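Local coordinates for acetyltransferase, GNAT family (Bacillus anthracis str. Sterne, PDB 3FBU), which probably transfers an acetyl group from acetyl-coenzyme A to an acceptor that is not established, as a member of the GNAT acetyltransferase family, at residues F75-I86 and M115-T123. Residues are numbered along the deposited sequence; the frame is centred on the assembly and turned at random.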
loop_
_atom_site.group_PDB
_atom_site.type_symbol
_atom_site.label_atom_id
_atom_site.label_comp_id
_atom_site.label_asym_id
_atom_site.label_seq_id
_atom_site.Cartn_x
_atom_site.Cartn_y
_atom_site.Cartn_z
ATOM N N PHE A 75 -12.389 -17.290 -10.393
ATOM C CA PHE A 75 -12.448 -17.453 -11.865
ATOM C C PHE A 75 -13.726 -18.193 -12.278
ATOM O O PHE A 75 -13.883 -19.362 -11.977
ATOM C CB PHE A 75 -11.188 -18.152 -12.366
ATOM C CG PHE A 75 -10.971 -18.049 -13.851
ATOM C CD1 PHE A 75 -10.862 -16.819 -14.475
ATOM C CD2 PHE A 75 -10.869 -19.191 -14.615
ATOM C CE1 PHE A 75 -10.625 -16.724 -15.832
ATOM C CE2 PHE A 75 -10.631 -19.092 -15.989
ATOM C CZ PHE A 75 -10.528 -17.853 -16.582
ATOM N N HIS A 76 -14.639 -17.491 -12.953
ATOM C CA HIS A 76 -15.946 -18.047 -13.305
ATOM C C HIS A 76 -16.580 -17.353 -14.502
ATOM O O HIS A 76 -16.234 -16.232 -14.846
ATOM C CB HIS A 76 -16.923 -17.986 -12.114
ATOM C CG HIS A 76 -17.158 -16.616 -11.559
ATOM N ND1 HIS A 76 -18.024 -15.705 -12.127
ATOM C CD2 HIS A 76 -16.626 -15.999 -10.474
ATOM C CE1 HIS A 76 -18.034 -14.598 -11.404
ATOM N NE2 HIS A 76 -17.182 -14.746 -10.404
ATOM N N LYS A 77 -17.545 -18.032 -15.106
ATOM C CA LYS A 77 -18.330 -17.450 -16.194
ATOM C C LYS A 77 -18.957 -16.112 -15.816
ATOM O O LYS A 77 -19.448 -15.933 -14.700
ATOM C CB LYS A 77 -19.424 -18.439 -16.642
ATOM C CG LYS A 77 -18.859 -19.736 -17.163
ATOM C CD LYS A 77 -19.965 -20.693 -17.659
ATOM C CE LYS A 77 -19.356 -22.017 -18.125
ATOM N NZ LYS A 77 -18.151 -21.877 -19.052
ATOM N N TYR A 78 -18.906 -15.175 -16.768
ATOM C CA TYR A 78 -19.404 -13.820 -16.610
ATOM C C TYR A 78 -20.455 -13.502 -17.653
ATOM O O TYR A 78 -21.520 -13.062 -17.303
ATOM C CB TYR A 78 -18.255 -12.832 -16.693
ATOM C CG TYR A 78 -18.667 -11.400 -16.556
ATOM C CD1 TYR A 78 -18.975 -10.879 -15.312
ATOM C CD2 TYR A 78 -18.749 -10.574 -17.654
ATOM C CE1 TYR A 78 -19.346 -9.571 -15.163
ATOM C CE2 TYR A 78 -19.149 -9.256 -17.522
ATOM C CZ TYR A 78 -19.427 -8.766 -16.271
ATOM O OH TYR A 78 -19.808 -7.460 -16.113
ATOM N N PHE A 79 -20.144 -13.720 -18.926
ATOM C CA PHE A 79 -21.097 -13.490 -20.018
ATOM C C PHE A 79 -21.004 -14.684 -20.949
ATOM O O PHE A 79 -19.980 -14.876 -21.630
ATOM C CB PHE A 79 -20.744 -12.161 -20.703
ATOM C CG PHE A 79 -21.636 -11.771 -21.852
ATOM C CD1 PHE A 79 -22.945 -12.204 -21.955
ATOM C CD2 PHE A 79 -21.158 -10.875 -22.803
ATOM C CE1 PHE A 79 -23.745 -11.776 -23.023
ATOM C CE2 PHE A 79 -21.955 -10.469 -23.873
ATOM C CZ PHE A 79 -23.229 -10.922 -23.982
ATOM N N GLY A 80 -22.053 -15.508 -20.927
ATOM C CA GLY A 80 -22.068 -16.794 -21.628
ATOM C C GLY A 80 -20.912 -17.635 -21.140
ATOM O O GLY A 80 -20.491 -17.506 -19.992
ATOM N N GLU A 81 -20.393 -18.465 -22.030
ATOM C CA GLU A 81 -19.229 -19.304 -21.750
ATOM C C GLU A 81 -17.945 -18.681 -22.337
ATOM O O GLU A 81 -16.842 -19.213 -22.170
ATOM C CB GLU A 81 -19.469 -20.735 -22.294
ATOM C CG GLU A 81 -20.788 -21.402 -21.803
ATOM C CD GLU A 81 -20.871 -22.898 -22.164
ATOM O OE1 GLU A 81 -19.979 -23.387 -22.914
ATOM O OE2 GLU A 81 -21.832 -23.581 -21.709
ATOM N N HIS A 82 -18.059 -17.542 -23.014
ATOM C CA HIS A 82 -16.911 -17.021 -23.755
ATOM C C HIS A 82 -16.149 -15.943 -22.972
ATOM O O HIS A 82 -15.047 -15.589 -23.337
ATOM C CB HIS A 82 -17.343 -16.433 -25.080
ATOM C CG HIS A 82 -18.488 -15.478 -24.961
ATOM N ND1 HIS A 82 -18.348 -14.207 -24.450
ATOM C CD2 HIS A 82 -19.805 -15.627 -25.251
ATOM C CE1 HIS A 82 -19.520 -13.598 -24.472
ATOM N NE2 HIS A 82 -20.426 -14.438 -24.951
ATOM N N THR A 83 -16.788 -15.393 -21.941
ATOM C CA THR A 83 -16.230 -14.283 -21.176
ATOM C C THR A 83 -16.320 -14.634 -19.695
ATOM O O THR A 83 -17.403 -14.942 -19.198
ATOM C CB THR A 83 -16.970 -12.970 -21.466
ATOM O OG1 THR A 83 -16.892 -12.676 -22.872
ATOM C CG2 THR A 83 -16.327 -11.794 -20.691
ATOM N N TYR A 84 -15.174 -14.586 -19.018
ATOM C CA TYR A 84 -15.050 -14.934 -17.604
ATOM C C TYR A 84 -14.655 -13.689 -16.815
ATOM O O TYR A 84 -14.157 -12.703 -17.375
ATOM C CB TYR A 84 -13.955 -15.990 -17.401
ATOM C CG TYR A 84 -14.447 -17.401 -17.480
ATOM C CD1 TYR A 84 -14.092 -18.340 -16.494
ATOM C CD2 TYR A 84 -15.276 -17.797 -18.517
ATOM C CE1 TYR A 84 -14.570 -19.630 -16.553
ATOM C CE2 TYR A 84 -15.741 -19.105 -18.585
ATOM C CZ TYR A 84 -15.379 -20.002 -17.601
ATOM O OH TYR A 84 -15.845 -21.314 -17.663
ATOM N N GLU A 85 -14.862 -13.774 -15.506
ATOM C CA GLU A 85 -14.419 -12.776 -14.560
ATOM C C GLU A 85 -13.360 -13.402 -13.640
ATOM O O GLU A 85 -13.470 -14.596 -13.234
ATOM C CB GLU A 85 -15.601 -12.269 -13.738
ATOM C CG GLU A 85 -15.214 -11.346 -12.602
ATOM C CD GLU A 85 -16.383 -10.772 -11.815
ATOM O OE1 GLU A 85 -17.557 -11.213 -12.005
ATOM O OE2 GLU A 85 -16.102 -9.867 -10.996
ATOM N N ILE A 86 -12.336 -12.614 -13.331
ATOM C CA ILE A 86 -11.209 -13.029 -12.475
ATOM C C ILE A 86 -11.098 -12.063 -11.286
ATOM O O ILE A 86 -11.415 -10.873 -11.390
ATOM C CB ILE A 86 -9.864 -13.108 -13.290
ATOM C CG1 ILE A 86 -8.721 -13.843 -12.524
ATOM C CG2 ILE A 86 -9.425 -11.699 -13.747
ATOM C CD1 ILE A 86 -7.495 -14.198 -13.430
ATOM N N MET A 115 -8.804 -23.150 -22.242
ATOM C CA MET A 115 -10.263 -23.030 -22.259
ATOM C C MET A 115 -10.771 -22.281 -23.484
ATOM O O MET A 115 -11.970 -22.249 -23.720
ATOM C CB MET A 115 -10.757 -22.336 -20.989
ATOM C CG MET A 115 -10.468 -23.098 -19.718
ATOM S SD MET A 115 -10.985 -22.335 -18.159
ATOM C CE MET A 115 -12.708 -22.021 -18.440
ATOM N N LYS A 116 -9.871 -21.677 -24.246
ATOM C CA LYS A 116 -10.213 -21.013 -25.506
ATOM C C LYS A 116 -11.286 -19.924 -25.291
ATOM O O LYS A 116 -12.185 -19.738 -26.109
ATOM C CB LYS A 116 -10.645 -22.060 -26.548
ATOM C CG LYS A 116 -9.566 -23.118 -26.758
ATOM C CD LYS A 116 -9.947 -24.208 -27.736
ATOM C CE LYS A 116 -8.729 -25.160 -27.902
ATOM N NZ LYS A 116 -8.987 -26.341 -28.781
ATOM N N LEU A 117 -11.158 -19.195 -24.189
ATOM C CA LEU A 117 -12.038 -18.067 -23.905
ATOM C C LEU A 117 -11.736 -16.876 -24.827
ATOM O O LEU A 117 -10.623 -16.749 -25.349
ATOM C CB LEU A 117 -11.861 -17.623 -22.454
ATOM C CG LEU A 117 -12.214 -18.628 -21.366
ATOM C CD1 LEU A 117 -11.865 -18.068 -19.950
ATOM C CD2 LEU A 117 -13.668 -19.041 -21.432
ATOM N N HIS A 118 -12.729 -15.996 -24.988
ATOM C CA HIS A 118 -12.562 -14.787 -25.782
ATOM C C HIS A 118 -12.078 -13.580 -24.988
ATOM O O HIS A 118 -11.292 -12.725 -25.491
ATOM C CB HIS A 118 -13.887 -14.417 -26.446
ATOM C CG HIS A 118 -13.867 -13.067 -27.085
ATOM N ND1 HIS A 118 -13.011 -12.750 -28.126
ATOM C CD2 HIS A 118 -14.555 -11.933 -26.801
ATOM C CE1 HIS A 118 -13.198 -11.486 -28.469
ATOM N NE2 HIS A 118 -14.128 -10.967 -27.684
ATOM N N ARG A 119 -12.546 -13.490 -23.755
ATOM C CA ARG A 119 -12.326 -12.283 -22.964
ATOM C C ARG A 119 -12.397 -12.534 -21.463
ATOM O O ARG A 119 -13.120 -13.333 -21.067
ATOM C CB ARG A 119 -13.362 -11.228 -23.349
ATOM C CG ARG A 119 -13.199 -9.808 -22.740
ATOM C CD ARG A 119 -14.173 -8.854 -23.447
ATOM N NE ARG A 119 -14.299 -7.534 -22.872
ATOM C CZ ARG A 119 -15.309 -7.113 -22.127
ATOM N NH1 ARG A 119 -15.281 -5.921 -21.652
ATOM N NH2 ARG A 119 -16.325 -7.880 -21.860
ATOM N N ILE A 120 -11.603 -11.830 -20.669
ATOM C CA ILE A 120 -11.630 -11.969 -19.217
ATOM C C ILE A 120 -11.680 -10.544 -18.627
ATOM O O ILE A 120 -10.963 -9.639 -19.087
ATOM C CB ILE A 120 -10.449 -12.791 -18.665
ATOM C CG1 ILE A 120 -10.471 -14.241 -19.216
ATOM C CG2 ILE A 120 -10.461 -12.804 -17.137
ATOM C CD1 ILE A 120 -9.129 -15.022 -18.986
ATOM N N ILE A 121 -12.560 -10.350 -17.647
ATOM C CA ILE A 121 -12.766 -9.045 -17.049
ATOM C C ILE A 121 -12.526 -9.135 -15.551
ATOM O O ILE A 121 -12.546 -10.230 -14.957
ATOM C CB ILE A 121 -14.208 -8.499 -17.349
ATOM C CG1 ILE A 121 -15.308 -9.273 -16.583
ATOM C CG2 ILE A 121 -14.468 -8.479 -18.898
ATOM C CD1 ILE A 121 -15.645 -8.682 -15.170
ATOM N N ALA A 122 -12.348 -7.973 -14.951
ATOM C CA ALA A 122 -12.201 -7.830 -13.509
ATOM C C ALA A 122 -12.701 -6.437 -13.102
ATOM O O ALA A 122 -12.681 -5.481 -13.902
ATOM C CB ALA A 122 -10.751 -8.050 -13.040
ATOM N N THR A 123 -13.145 -6.323 -11.854
ATOM C CA THR A 123 -13.590 -5.044 -11.335
ATOM C C THR A 123 -12.980 -4.797 -9.969
ATOM O O THR A 123 -12.592 -5.754 -9.262
ATOM C CB THR A 123 -15.125 -4.961 -11.164
ATOM O OG1 THR A 123 -15.563 -5.947 -10.238
ATOM C CG2 THR A 123 -15.818 -5.175 -12.487
HETATM O O HOH W 1 -17.567 -10.213 -23.456
HETATM O O HOH W 2 -13.316 -9.094 -10.511
#
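Ile121 N donates to Tyr84 O at 2.9 Å, and Ile121 O accepts from Ile86 N. Tyr84 N in turn donates to Arg119 O at 3.2 Å. These bonds pair strands 83-90 and 119-124 in parallel. With helix 99-114 between them in sequence, the two strands form a beta-alpha-beta unit of the GNAT fold. At the start of the pairing, His82 O takes two donors, His118 N at 2.9 Å and, in a longer bond, Arg119 N. Two waters also bridge the strands. One joins the side chains of Thr83 and Arg119 through OG1 and NH2, while Arg119 NH1 forms a salt bridge with Glu143. The other bridges backbone atoms past the last pair: it donates to Ile86 O and Glu85 OE2 and accepts from Thr123 N. Thr123 belongs to the coenzyme A pocket, so this end of the contact reaches the cofactor site.

The face with Thr83 and Glu85 also carries Arg119 and Ile121. With chi1 at 71°, Ile121 CG1 is flanked by both its backbone N and its carbonyl carbon. It lies over the centre of the Tyr78 ring, 3.8 Å from the centroid, in a CH-pi contact. Ile121 CD1 also packs on Glu85 CG. Tyr78 sits at the corner of the chain, where it and Phe79 face Thr83 in a classic beta bulge.

The face with Tyr84 and Ile120 is apolar and packs towards helix 99-114. Leu117 CD1 lies over one face of the Tyr84 ring and also meets Phe75 CZ at 3.6 Å. The backbone of His76 and Lys77 covers the opposite face of Tyr84. Ile120 CD1 lies at the Phe75 edge. Met115 makes Met-aromatic contacts with Phe75 and Tyr84. Its chain bends at chi3 (54°), with SD in plane at the Phe75 edge, 3.9 Å from Phe75 CE2, and CE against Tyr84 CZ. Lys77 NZ donates to Tyr84 OH at 2.8 Å.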